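Local coordinates for protein ribokinase (Giardia lamblia, PDB 6WHJ) that probably phosphorylates D-ribose at O-5 with ATP and magnesium, giving D-ribose 5-phosphate, and works as a homodimer, at residues V93-G102 and I113-M122. Residues are numbered along the deposited sequence; the frame is centred on the assembly and turned at random.
Sequences VSGAPTGNAG and IVISEGANGM
Asn100 and Ser116 form a hydrogen-bonded pair of an antiparallel beta hairpin, strands 99-105 and 111-116, in the four-stranded lid sheet of this PfkB-family kinase. Asn100 N donates to Ser116 O, and Ser116 N returns a bond to Asn100 O at 2.9 Å. Gly102 and Val114 repeat the exchange two residues on, with Gly102 N donating to Val114 O at 2.9 Å and Val114 N to Gly102 O. Between them, Ala101 and Ile115 make the non-hydrogen-bonded pair, where the CA of Ala101 comes close to Val114 O in a CA-H...O contact.

Beyond the strands the two segments stay together through one more backbone bond, Ala119 N to Pro97 O at 2.8 Å, which is bent at the hydrogen (137°). It ties the loop after Val93 to the start of the 3-10 turn 119-122. Water 1 adds a second link, donating to Thr98 O and hydrogen-bonded to Ser116 OG.

Apolar contacts gather around that turn. Ala96 CB sits against the Gly118-Ala119 peptide, 3.4 Å from Ala119 N, while Val93 CG2 meets Ala119 CB at 3.8 Å. Met122 bends at chi2 (77°), bringing SD alongside Ala96 CB and laying CE against the backbone of Gly95.

On the dimer side, the edge strand 111-116 pairs in parallel with a strand of the second subunit, continuing the sheet across the interface. Toward the predicted ribose site, Ile115 touches Asn16 and Glu146, and Asn120 ND2 bonds to Tyr15 O and weakly to Glu117 O. Asn100 swings its CG between backbone N and carbonyl carbon (chi1 61°); its OD1 accepts from Trp21 NE1 of the second subunit and lies 3.4 Å from Ser116 CB.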
ATOM      1  N   VAL B  93     -12.645 -17.235   7.703  1.00 30.94           N
ATOM      2  CA  VAL B  93     -11.701 -17.958   8.553  1.00 31.59           C
ATOM      3  C   VAL B  93     -11.036 -16.990   9.526  1.00 31.87           C
ATOM      4  O   VAL B  93     -10.918 -15.791   9.260  1.00 33.43           O
ATOM      5  CB  VAL B  93     -10.622 -18.706   7.727  1.00 27.85           C
ATOM      6  CG1 VAL B  93     -11.265 -19.663   6.740  1.00 28.83           C
ATOM      7  CG2 VAL B  93      -9.733 -17.730   7.005  1.00 31.30           C
ATOM      8  N   SER B  94     -10.602 -17.517  10.670  1.00 34.84           N
ATOM      9  CA  SER B  94      -9.962 -16.706  11.702  1.00 34.48           C
ATOM     10  C   SER B  94      -8.442 -16.779  11.660  1.00 33.86           C
ATOM     11  O   SER B  94      -7.783 -16.067  12.429  1.00 36.92           O
ATOM     12  CB  SER B  94     -10.444 -17.116  13.100  1.00 31.08           C
ATOM     13  OG  SER B  94     -10.340 -18.514  13.276  1.00 34.04           O
ATOM     14  N   GLY B  95      -7.874 -17.625  10.801  1.00 31.59           N
ATOM     15  CA  GLY B  95      -6.429 -17.799  10.797  1.00 35.30           C
ATOM     16  C   GLY B  95      -5.701 -16.551  10.331  1.00 35.61           C
ATOM     17  O   GLY B  95      -4.670 -16.174  10.890  1.00 40.89           O
ATOM     18  N   ALA B  96      -6.165 -15.962   9.244  1.00 30.07           N
ATOM     19  CA  ALA B  96      -5.568 -14.784   8.651  1.00 31.66           C
ATOM     20  C   ALA B  96      -6.619 -13.691   8.487  1.00 31.66           C
ATOM     21  O   ALA B  96      -7.822 -13.961   8.564  1.00 30.63           O
ATOM     22  CB  ALA B  96      -4.950 -15.124   7.286  1.00 34.21           C
ATOM     23  N   PRO B  97      -6.198 -12.441   8.290  1.00 30.14           N
ATOM     24  CA  PRO B  97      -7.133 -11.404   7.831  1.00 30.65           C
ATOM     25  C   PRO B  97      -7.480 -11.605   6.360  1.00 29.85           C
ATOM     26  O   PRO B  97      -6.836 -12.366   5.637  1.00 29.25           O
ATOM     27  CB  PRO B  97      -6.356 -10.101   8.036  1.00 23.33           C
ATOM     28  CG  PRO B  97      -4.937 -10.509   7.921  1.00 25.15           C
ATOM     29  CD  PRO B  97      -4.861 -11.877   8.558  1.00 24.20           C
ATOM     30  N   THR B  98      -8.530 -10.911   5.922  1.00 27.35           N
ATOM     31  CA  THR B  98      -8.851 -10.858   4.501  1.00 27.23           C
ATOM     32  C   THR B  98      -7.639 -10.373   3.708  1.00 26.61           C
ATOM     33  O   THR B  98      -6.891  -9.503   4.160  1.00 27.66           O
ATOM     34  CB  THR B  98     -10.049  -9.932   4.271  1.00 28.38           C
ATOM     35  OG1 THR B  98     -11.212 -10.494   4.889  1.00 30.58           O
ATOM     36  CG2 THR B  98     -10.322  -9.733   2.775  1.00 26.56           C
ATOM     37  N   GLY B  99      -7.410 -10.986   2.549  1.00 25.63           N
ATOM     38  CA  GLY B  99      -6.291 -10.579   1.720  1.00 25.25           C
ATOM     39  C   GLY B  99      -6.420  -9.142   1.252  1.00 27.82           C
ATOM     40  O   GLY B  99      -7.523  -8.599   1.128  1.00 27.35           O
ATOM     41  N   ASN B 100      -5.274  -8.506   1.018  1.00 21.92           N
ATOM     42  CA  ASN B 100      -5.269  -7.167   0.447  1.00 23.01           C
ATOM     43  C   ASN B 100      -4.110  -7.017  -0.531  1.00 24.30           C
ATOM     44  O   ASN B 100      -3.261  -7.903  -0.681  1.00 23.42           O
ATOM     45  CB  ASN B 100      -5.216  -6.044   1.500  1.00 22.18           C
ATOM     46  CG  ASN B 100      -3.969  -6.077   2.374  1.00 23.80           C
ATOM     47  OD1 ASN B 100      -2.875  -6.421   1.931  1.00 23.87           O
ATOM     48  ND2 ASN B 100      -4.116  -5.595   3.598  1.00 28.19           N
ATOM     49  N   ALA B 101      -4.100  -5.871  -1.203  1.00 24.66           N
ATOM     50  CA  ALA B 101      -3.025  -5.467  -2.096  1.00 24.52           C
ATOM     51  C   ALA B 101      -2.732  -3.989  -1.874  1.00 26.57           C
ATOM     52  O   ALA B 101      -3.659  -3.168  -1.837  1.00 27.26           O
ATOM     53  CB  ALA B 101      -3.404  -5.719  -3.562  1.00 21.87           C
ATOM     54  N   GLY B 102      -1.448  -3.654  -1.749  1.00 23.99           N
ATOM     55  CA  GLY B 102      -1.010  -2.276  -1.687  1.00 23.10           C
ATOM     56  C   GLY B 102      -0.486  -1.870  -3.047  1.00 24.75           C
ATOM     57  O   GLY B 102       0.515  -2.406  -3.523  1.00 26.94           O
ATOM     58  N   ILE B 113       2.216  -3.659  -7.461  1.00 27.39           N
ATOM     59  CA  ILE B 113       1.245  -4.399  -6.665  1.00 27.88           C
ATOM     60  C   ILE B 113       1.992  -5.324  -5.724  1.00 28.52           C
ATOM     61  O   ILE B 113       2.832  -6.120  -6.162  1.00 31.03           O
ATOM     62  CB  ILE B 113       0.270  -5.206  -7.541  1.00 30.76           C
ATOM     63  CG1 ILE B 113      -0.420  -4.289  -8.547  1.00 31.71           C
ATOM     64  CG2 ILE B 113      -0.771  -5.881  -6.676  1.00 25.29           C
ATOM     65  CD1 ILE B 113      -1.404  -4.996  -9.429  1.00 24.18           C
ATOM     66  N   VAL B 114       1.679  -5.225  -4.436  1.00 26.47           N
ATOM     67  CA  VAL B 114       2.139  -6.166  -3.425  1.00 28.03           C
ATOM     68  C   VAL B 114       0.903  -6.792  -2.798  1.00 26.66           C
ATOM     69  O   VAL B 114       0.059  -6.082  -2.234  1.00 21.95           O
ATOM     70  CB  VAL B 114       3.008  -5.499  -2.350  1.00 24.51           C
ATOM     71  CG1 VAL B 114       3.449  -6.551  -1.340  1.00 27.84           C
ATOM     72  CG2 VAL B 114       4.199  -4.822  -2.963  1.00 24.28           C
ATOM     73  N   ILE B 115       0.795  -8.111  -2.900  1.00 29.56           N
ATOM     74  CA  ILE B 115      -0.336  -8.852  -2.357  1.00 26.74           C
ATOM     75  C   ILE B 115       0.059  -9.457  -1.016  1.00 27.06           C
ATOM     76  O   ILE B 115       1.114 -10.094  -0.894  1.00 28.10           O
ATOM     77  CB  ILE B 115      -0.794  -9.948  -3.332  1.00 24.35           C
ATOM     78  CG1 ILE B 115      -1.152  -9.327  -4.686  1.00 26.56           C
ATOM     79  CG2 ILE B 115      -1.949 -10.711  -2.755  1.00 27.24           C
ATOM     80  CD1 ILE B 115      -1.623 -10.324  -5.719  1.00 27.95           C
ATOM     81  N   SER B 116      -0.806  -9.284  -0.020  1.00 26.44           N
ATOM     82  CA  SER B 116      -0.738 -10.026   1.233  1.00 24.10           C
ATOM     83  C   SER B 116      -1.895 -11.006   1.138  1.00 25.36           C
ATOM     84  O   SER B 116      -3.055 -10.632   1.344  1.00 24.91           O
ATOM     85  CB  SER B 116      -0.875  -9.113   2.448  1.00 26.60           C
ATOM     86  OG  SER B 116      -0.825  -9.859   3.664  1.00 29.37           O
ATOM     87  N   GLU B 117      -1.572 -12.259   0.806  1.00 26.11           N
ATOM     88  CA  GLU B 117      -2.613 -13.222   0.460  1.00 27.58           C
ATOM     89  C   GLU B 117      -3.573 -13.431   1.619  1.00 25.61           C
ATOM     90  O   GLU B 117      -4.784 -13.554   1.408  1.00 26.33           O
ATOM     91  CB  GLU B 117      -1.981 -14.529  -0.017  1.00 23.86           C
ATOM     92  CG  GLU B 117      -1.354 -15.362   1.037  1.00 27.65           C
ATOM     93  CD  GLU B 117      -1.034 -16.764   0.553  1.00 33.33           C
ATOM     94  OE1 GLU B 117      -1.290 -17.060  -0.638  1.00 31.62           O
ATOM     95  OE2 GLU B 117      -0.549 -17.572   1.381  1.00 32.69           O
ATOM     96  N   GLY B 118      -3.061 -13.416   2.851  1.00 23.59           N
ATOM     97  CA  GLY B 118      -3.938 -13.514   4.009  1.00 25.59           C
ATOM     98  C   GLY B 118      -4.804 -14.755   3.932  1.00 25.83           C
ATOM     99  O   GLY B 118      -4.321 -15.867   3.683  1.00 25.08           O
ATOM    100  N   ALA B 119      -6.113 -14.555   4.099  1.00 24.72           N
ATOM    101  CA  ALA B 119      -7.041 -15.675   4.159  1.00 27.96           C
ATOM    102  C   ALA B 119      -7.130 -16.441   2.845  1.00 28.43           C
ATOM    103  O   ALA B 119      -7.644 -17.568   2.835  1.00 27.68           O
ATOM    104  CB  ALA B 119      -8.427 -15.185   4.579  1.00 27.31           C
ATOM    105  N   ASN B 120      -6.646 -15.863   1.742  1.00 25.66           N
ATOM    106  CA  ASN B 120      -6.604 -16.620   0.496  1.00 24.52           C
ATOM    107  C   ASN B 120      -5.718 -17.849   0.633  1.00 27.19           C
ATOM    108  O   ASN B 120      -5.960 -18.869  -0.027  1.00 27.61           O
ATOM    109  CB  ASN B 120      -6.118 -15.718  -0.638  1.00 24.21           C
ATOM    110  CG  ASN B 120      -7.135 -14.654  -1.006  1.00 27.18           C
ATOM    111  OD1 ASN B 120      -8.285 -14.972  -1.323  1.00 27.17           O
ATOM    112  ND2 ASN B 120      -6.730 -13.384  -0.933  1.00 22.52           N
ATOM    113  N   GLY B 121      -4.738 -17.803   1.537  1.00 24.17           N
ATOM    114  CA  GLY B 121      -3.877 -18.946   1.767  1.00 26.31           C
ATOM    115  C   GLY B 121      -4.530 -20.096   2.522  1.00 29.83           C
ATOM    116  O   GLY B 121      -3.918 -21.167   2.610  1.00 32.28           O
ATOM    117  N   MET B 122      -5.742 -19.912   3.063  1.00 27.71           N
ATOM    118  CA  MET B 122      -6.448 -20.998   3.739  1.00 28.88           C
ATOM    119  C   MET B 122      -7.432 -21.740   2.844  1.00 28.61           C
ATOM    120  O   MET B 122      -8.013 -22.740   3.291  1.00 27.51           O
ATOM    121  CB  MET B 122      -7.220 -20.496   4.967  1.00 28.55           C
ATOM    122  CG  MET B 122      -6.404 -20.374   6.235  1.00 33.27           C
ATOM    123  SD  MET B 122      -5.336 -18.936   6.279  1.00 43.18           S
ATOM    124  CE  MET B 122      -4.790 -19.051   7.990  1.00 35.47           C
TER
HETATM  125  O   HOH W   1      -3.908  -9.664   4.544  1.00 32.63           O